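Local coordinates for protein leucyl aminopeptidase (Trypanosoma brucei brucei, PDB 5NTD) that probably removes N-terminal amino acids, leucine among them, from peptides as a manganese-dependent M17 aminopeptidase that is bound here by bestatin, at residues 206-209 / 210-214; 381-385 / 386-390. All coordinates share one frame; numbering follows the deposited sequence.

Contact 1. Residues 206-209 / 210-214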
ATOM      1  N   THR G 206     -17.627 -19.084  31.482  1.00 26.46           N
ATOM      2  CA  THR G 206     -16.538 -19.117  30.507  1.00 26.24           C
ATOM      3  C   THR G 206     -17.055 -19.565  29.120  1.00 27.17           C
ATOM      4  O   THR G 206     -16.737 -18.970  28.099  1.00 26.05           O
ATOM      5  CB  THR G 206     -15.441 -20.076  30.933  1.00 27.32           C
ATOM      6  OG1 THR G 206     -14.874 -19.605  32.152  1.00 27.26           O
ATOM      7  CG2 THR G 206     -14.319 -20.165  29.872  1.00 28.63           C
ATOM      8  N   GLN G 207     -17.887 -20.605  29.134  1.00 27.86           N
ATOM      9  CA  GLN G 207     -18.417 -21.217  27.909  1.00 27.26           C
ATOM     10  C   GLN G 207     -19.534 -20.420  27.260  1.00 27.83           C
ATOM     11  O   GLN G 207     -19.624 -20.356  26.042  1.00 28.08           O
ATOM     12  CB  GLN G 207     -18.873 -22.627  28.147  1.00 26.60           C
ATOM     13  CG  GLN G 207     -17.695 -23.538  28.450  1.00 27.95           C
ATOM     14  CD  GLN G 207     -18.111 -24.967  28.735  1.00 28.54           C
ATOM     15  OE1 GLN G 207     -19.267 -25.231  29.101  1.00 29.49           O
ATOM     16  NE2 GLN G 207     -17.172 -25.880  28.603  1.00 27.72           N
ATOM     17  N   LEU G 208     -20.365 -19.786  28.066  1.00 27.77           N
ATOM     18  CA  LEU G 208     -21.383 -18.864  27.513  1.00 26.50           C
ATOM     19  C   LEU G 208     -20.676 -17.683  26.831  1.00 25.82           C
ATOM     20  O   LEU G 208     -21.059 -17.259  25.763  1.00 26.58           O
ATOM     21  CB  LEU G 208     -22.328 -18.353  28.592  1.00 25.40           C
ATOM     22  CG  LEU G 208     -23.353 -17.336  28.130  1.00 24.67           C
ATOM     23  CD1 LEU G 208     -24.215 -17.892  27.014  1.00 24.86           C
ATOM     24  CD2 LEU G 208     -24.244 -16.921  29.295  1.00 25.52           C
ATOM     25  N   CYS G 209     -19.672 -17.155  27.506  1.00 26.41           N
ATOM     26  CA  CYS G 209     -18.864 -16.045  26.990  1.00 26.90           C
ATOM     27  C   CYS G 209     -18.239 -16.451  25.659  1.00 27.35           C
ATOM     28  O   CYS G 209     -18.356 -15.756  24.650  1.00 25.81           O
ATOM     29  CB  CYS G 209     -17.801 -15.662  27.979  1.00 28.05           C
ATOM     30  SG  CYS G 209     -16.809 -14.224  27.486  1.00 28.67           S
ATOM     31  N   GLN G 210     -17.673 -17.647  25.656  1.00 27.59           N
ATOM     32  CA  GLN G 210     -17.117 -18.247  24.430  1.00 28.28           C
ATOM     33  C   GLN G 210     -18.151 -18.333  23.319  1.00 28.12           C
ATOM     34  O   GLN G 210     -17.892 -17.993  22.150  1.00 28.45           O
ATOM     35  CB  GLN G 210     -16.555 -19.618  24.720  1.00 29.36           C
ATOM     36  CG  GLN G 210     -15.696 -20.171  23.616  1.00 30.58           C
ATOM     37  CD  GLN G 210     -15.464 -21.669  23.781  1.00 32.37           C
ATOM     38  OE1 GLN G 210     -14.354 -22.109  24.042  1.00 33.51           O
ATOM     39  NE2 GLN G 210     -16.517 -22.454  23.587  1.00 32.14           N
ATOM     40  N   ARG G 211     -19.347 -18.745  23.692  1.00 27.13           N
ATOM     41  CA  ARG G 211     -20.447 -18.944  22.722  1.00 26.31           C
ATOM     42  C   ARG G 211     -20.812 -17.632  22.070  1.00 26.06           C
ATOM     43  O   ARG G 211     -20.972 -17.541  20.850  1.00 26.20           O
ATOM     44  CB  ARG G 211     -21.662 -19.544  23.422  1.00 26.87           C
ATOM     45  CG  ARG G 211     -22.782 -19.948  22.469  1.00 27.29           C
ATOM     46  CD  ARG G 211     -23.937 -20.660  23.184  1.00 27.53           C
ATOM     47  NE  ARG G 211     -24.959 -21.002  22.216  1.00 27.13           N
ATOM     48  CZ  ARG G 211     -24.858 -21.996  21.331  1.00 27.38           C
ATOM     49  NH1 ARG G 211     -23.814 -22.818  21.328  1.00 25.85           N
ATOM     50  NH2 ARG G 211     -25.826 -22.156  20.417  1.00 28.04           N
ATOM     51  N   LEU G 212     -20.982 -16.619  22.895  1.00 25.24           N
ATOM     52  CA  LEU G 212     -21.413 -15.296  22.426  1.00 25.75           C
ATOM     53  C   LEU G 212     -20.352 -14.692  21.464  1.00 27.38           C
ATOM     54  O   LEU G 212     -20.676 -14.104  20.443  1.00 28.08           O
ATOM     55  CB  LEU G 212     -21.675 -14.351  23.583  1.00 25.73           C
ATOM     56  CG  LEU G 212     -22.836 -14.743  24.525  1.00 25.88           C
ATOM     57  CD1 LEU G 212     -22.776 -13.924  25.773  1.00 25.58           C
ATOM     58  CD2 LEU G 212     -24.189 -14.564  23.856  1.00 26.00           C
ATOM     59  N   VAL G 213     -19.096 -14.872  21.831  1.00 27.70           N
ATOM     60  CA  VAL G 213     -17.978 -14.314  21.070  1.00 28.83           C
ATOM     61  C   VAL G 213     -17.787 -15.057  19.734  1.00 27.17           C
ATOM     62  O   VAL G 213     -17.695 -14.444  18.678  1.00 28.60           O
ATOM     63  CB  VAL G 213     -16.697 -14.287  21.916  1.00 28.58           C
ATOM     64  CG1 VAL G 213     -15.516 -13.784  21.093  1.00 29.20           C
ATOM     65  CG2 VAL G 213     -16.906 -13.366  23.094  1.00 27.48           C
ATOM     66  N   ASP G 214     -17.805 -16.376  19.806  1.00 27.12           N
ATOM     67  CA  ASP G 214     -17.735 -17.267  18.605  1.00 26.11           C
ATOM     68  C   ASP G 214     -18.865 -16.989  17.616  1.00 27.08           C
ATOM     69  O   ASP G 214     -18.703 -17.072  16.425  1.00 26.51           O
ATOM     70  CB  ASP G 214     -17.842 -18.750  18.978  1.00 26.13           C
ATOM     71  CG  ASP G 214     -16.504 -19.381  19.343  1.00 26.34           C
ATOM     72  OD1 ASP G 214     -15.444 -18.865  18.934  1.00 24.07           O
ATOM     73  OD2 ASP G 214     -16.538 -20.365  20.096  1.00 24.96           O
TER
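Leu-208 and Leu-212 meet one turn apart on helix 196-214, where CG of Leu-208 lies 4.2 Å from CD1 of Leu-212. The two chains cross at a slant. CG of Leu-212 stands anti to its own carbonyl carbon (chi1 -64°), which brings it back over the carbonyl of Leu-208, 3.3 Å from that O. One residue further on, SG of Cys-209 is a loose 4.5 Å from CG2 of Val-213. That methyl sits closer to the Cys-209 carbonyl, with CG2 of Val-213 3.2 Å from O of Cys-209.

Four i+4 to i backbone hydrogen bonds join the two segments. The one from N of Leu-212 to O of Leu-208 is 2.9 Å, and the one from N of Val-213 to O of Cys-209 is 3.0 Å.

The polar ends of Gln-207 and Arg-211 lead away from 206-214 to other partners in the chain. Gln-207 bonds to Tyr-22, Thr-24 and Asn-25. The guanidinium of Arg-211 reaches Asn-164 and Ser-18.

The contact is thus regular alpha-helix, buried on its apolar and polar sides alike. Its leucines and Cys-209 pack on neighbouring helices, while the buried polar ends of Gln-207 and Arg-211 are satisfied by residues from the N-terminal part of the chain.

Contact 2. Residues 381-385 / 386-390; sequences GVFHA and TNELS
The amide of Asn-387 stacks on the ring of Phe-383, their planes 25° apart. CB of Asn-387 makes a CH-pi contact over one ring face, 3.8 Å from the centroid of Phe-383. CG of Asn-387 continues toward the far end of the ring, 3.5 Å from CZ of Phe-383. Both side chains leave anti to their backbone N, and they run side by side in the same direction.

Thr-386 turns back on the helix. Its OG1, placed between its own N and carbonyl carbon (chi1 54°), donates to O of Val-382 at 2.7 Å. The backbone N of Thr-386 reaches that O from the opposite face of the carbonyl plane, at 3.0 Å. His-384 lies against the next residues: its ND1 is 3.6 Å from CB of Glu-388, and its NE2 is 3.8 Å from CD2 of Leu-389.

A second shell fixes these groups. ND2 of Asn-387 donates to OE1 of Glu-388 at 2.8 Å, in the plane of its own amide and nearly straight (166°). OG of Ser-484 bonds to OD1 of Asn-387, so both ends of the amide are held and its flat face stays on the ring. Separately, N of Ser-484 bonds to OG1 of Thr-386. Tyr-253 binds ND1 of His-384.

N of Glu-388 bonds to O of His-384, while a water links O of Ala-385 to N of Leu-389.

Val-382, Ala-385 and Leu-389 rest on strand 283-291, while His-384 and Leu-389 also touch strands 268-274 and 334-344. This part of the chain is therefore seated on the catalytic-domain sheet, with Phe-383 on the loop at Lys-360 and Ser-361.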
ATOM      1  N   GLY G 381     -21.190   4.765  28.077  1.00 29.37           N
ATOM      2  CA  GLY G 381     -21.342   3.678  29.063  1.00 27.75           C
ATOM      3  C   GLY G 381     -20.865   4.051  30.457  1.00 27.71           C
ATOM      4  O   GLY G 381     -21.587   3.895  31.418  1.00 27.98           O
ATOM      5  N   VAL G 382     -19.667   4.583  30.555  1.00 27.26           N
ATOM      6  CA  VAL G 382     -19.092   4.938  31.876  1.00 27.38           C
ATOM      7  C   VAL G 382     -19.753   6.171  32.473  1.00 28.01           C
ATOM      8  O   VAL G 382     -19.904   6.271  33.684  1.00 28.86           O
ATOM      9  CB  VAL G 382     -17.561   5.117  31.886  1.00 26.87           C
ATOM     10  CG1 VAL G 382     -16.882   3.848  31.418  1.00 26.21           C
ATOM     11  CG2 VAL G 382     -17.118   6.306  31.049  1.00 28.43           C
ATOM     12  N   PHE G 383     -20.177   7.099  31.626  1.00 28.55           N
ATOM     13  CA  PHE G 383     -20.947   8.259  32.133  1.00 29.21           C
ATOM     14  C   PHE G 383     -22.298   7.783  32.686  1.00 29.84           C
ATOM     15  O   PHE G 383     -22.700   8.185  33.771  1.00 28.45           O
ATOM     16  CB  PHE G 383     -21.216   9.341  31.127  1.00 28.55           C
ATOM     17  CG  PHE G 383     -21.811  10.571  31.756  1.00 29.20           C
ATOM     18  CD1 PHE G 383     -20.995  11.512  32.398  1.00 30.44           C
ATOM     19  CD2 PHE G 383     -23.188  10.775  31.771  1.00 29.24           C
ATOM     20  CE1 PHE G 383     -21.549  12.667  32.998  1.00 30.31           C
ATOM     21  CE2 PHE G 383     -23.732  11.912  32.361  1.00 28.98           C
ATOM     22  CZ  PHE G 383     -22.918  12.850  32.982  1.00 28.97           C
ATOM     23  N   HIS G 384     -22.936   6.915  31.939  1.00 29.34           N
ATOM     24  CA  HIS G 384     -24.180   6.335  32.396  1.00 31.02           C
ATOM     25  C   HIS G 384     -24.015   5.661  33.785  1.00 31.19           C
ATOM     26  O   HIS G 384     -24.796   5.882  34.713  1.00 30.17           O
ATOM     27  CB  HIS G 384     -24.671   5.287  31.419  1.00 32.27           C
ATOM     28  CG  HIS G 384     -25.983   4.682  31.808  1.00 34.05           C
ATOM     29  ND1 HIS G 384     -27.183   5.344  31.639  1.00 34.91           N
ATOM     30  CD2 HIS G 384     -26.285   3.476  32.358  1.00 34.43           C
ATOM     31  CE1 HIS G 384     -28.169   4.560  32.048  1.00 35.25           C
ATOM     32  NE2 HIS G 384     -27.650   3.426  32.492  1.00 34.73           N
ATOM     33  N   ALA G 385     -22.988   4.839  33.901  1.00 29.98           N
ATOM     34  CA  ALA G 385     -22.735   4.087  35.142  1.00 30.15           C
ATOM     35  C   ALA G 385     -22.428   5.019  36.304  1.00 29.37           C
ATOM     36  O   ALA G 385     -22.863   4.766  37.422  1.00 31.37           O
ATOM     37  CB  ALA G 385     -21.601   3.091  34.975  1.00 29.19           C
ATOM     38  N   THR G 386     -21.692   6.065  36.036  1.00 27.87           N
ATOM     39  CA  THR G 386     -21.201   6.942  37.111  1.00 28.61           C
ATOM     40  C   THR G 386     -22.133   8.122  37.418  1.00 30.25           C
ATOM     41  O   THR G 386     -21.918   8.844  38.384  1.00 31.32           O
ATOM     42  CB  THR G 386     -19.799   7.511  36.818  1.00 27.72           C
ATOM     43  OG1 THR G 386     -19.802   8.160  35.546  1.00 26.35           O
ATOM     44  CG2 THR G 386     -18.800   6.398  36.835  1.00 27.50           C
ATOM     45  N   ASN G 387     -23.140   8.312  36.594  1.00 29.35           N
ATOM     46  CA  ASN G 387     -24.039   9.457  36.748  1.00 30.49           C
ATOM     47  C   ASN G 387     -25.526   9.154  36.801  1.00 32.01           C
ATOM     48  O   ASN G 387     -26.269   9.897  37.415  1.00 33.43           O
ATOM     49  CB  ASN G 387     -23.845  10.461  35.614  1.00 31.11           C
ATOM     50  CG  ASN G 387     -24.263  11.881  36.011  1.00 30.89           C
ATOM     51  OD1 ASN G 387     -23.566  12.552  36.755  1.00 28.52           O
ATOM     52  ND2 ASN G 387     -25.401  12.323  35.507  1.00 29.93           N
ATOM     53  N   GLU G 388     -25.962   8.094  36.153  1.00 32.07           N
ATOM     54  CA  GLU G 388     -27.394   7.882  35.922  1.00 31.73           C
ATOM     55  C   GLU G 388     -28.020   6.762  36.716  1.00 32.59           C
ATOM     56  O   GLU G 388     -29.199   6.460  36.547  1.00 31.76           O
ATOM     57  CB  GLU G 388     -27.656   7.616  34.452  1.00 32.08           C
ATOM     58  CG  GLU G 388     -27.154   8.709  33.549  1.00 31.89           C
ATOM     59  CD  GLU G 388     -27.913   9.991  33.698  1.00 32.63           C
ATOM     60  OE1 GLU G 388     -27.205  10.991  33.859  1.00 33.63           O
ATOM     61  OE2 GLU G 388     -29.175  10.048  33.618  1.00 33.02           O
ATOM     62  N   LEU G 389     -27.238   6.096  37.549  1.00 32.61           N
ATOM     63  CA  LEU G 389     -27.775   4.932  38.316  1.00 33.27           C
ATOM     64  C   LEU G 389     -28.266   5.379  39.686  1.00 32.07           C
ATOM     65  O   LEU G 389     -28.028   6.496  40.116  1.00 31.46           O
ATOM     66  CB  LEU G 389     -26.723   3.809  38.462  1.00 32.35           C
ATOM     67  CG  LEU G 389     -26.161   3.287  37.154  1.00 31.92           C
ATOM     68  CD1 LEU G 389     -25.192   2.149  37.427  1.00 33.43           C
ATOM     69  CD2 LEU G 389     -27.260   2.820  36.204  1.00 32.93           C
ATOM     70  N   SER G 390     -28.961   4.481  40.352  1.00 34.13           N
ATOM     71  CA  SER G 390     -29.498   4.769  41.724  1.00 36.72           C
ATOM     72  C   SER G 390     -28.416   4.743  42.805  1.00 37.48           C
ATOM     73  O   SER G 390     -28.672   5.117  43.925  1.00 39.85           O
ATOM     74  CB  SER G 390     -30.579   3.777  42.112  1.00 36.77           C
ATOM     75  OG  SER G 390     -30.062   2.454  41.978  1.00 37.19           O
TER
HETATM   76  O   HOH W   1     -24.615   6.418  38.761  1.00 36.15           O

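How the contacts relate
Contact 1 comes first along the chain, in the last turns of helix 196-214; contact 2 follows at the C-terminal part of helix 374-387. Their centres are 26 Å apart and their nearest atoms about 18 Å, so they do not touch. Both belong to the catalytic domain of the cytosol aminopeptidase family. Contact 1 is near the centre of the chain, where its helix meets helices 6-20, 222-236 and 314-328. Contact 2 is farther out, against the mixed sheet. Helix 374-387 opens beside Glu-373, a manganese ligand, and its first residues belong to the bicarbonate pocket. Contact 2 is therefore the distal part of an active-site helix, whereas the side chain of Val-213 in contact 1 is about 10 Å from bestatin.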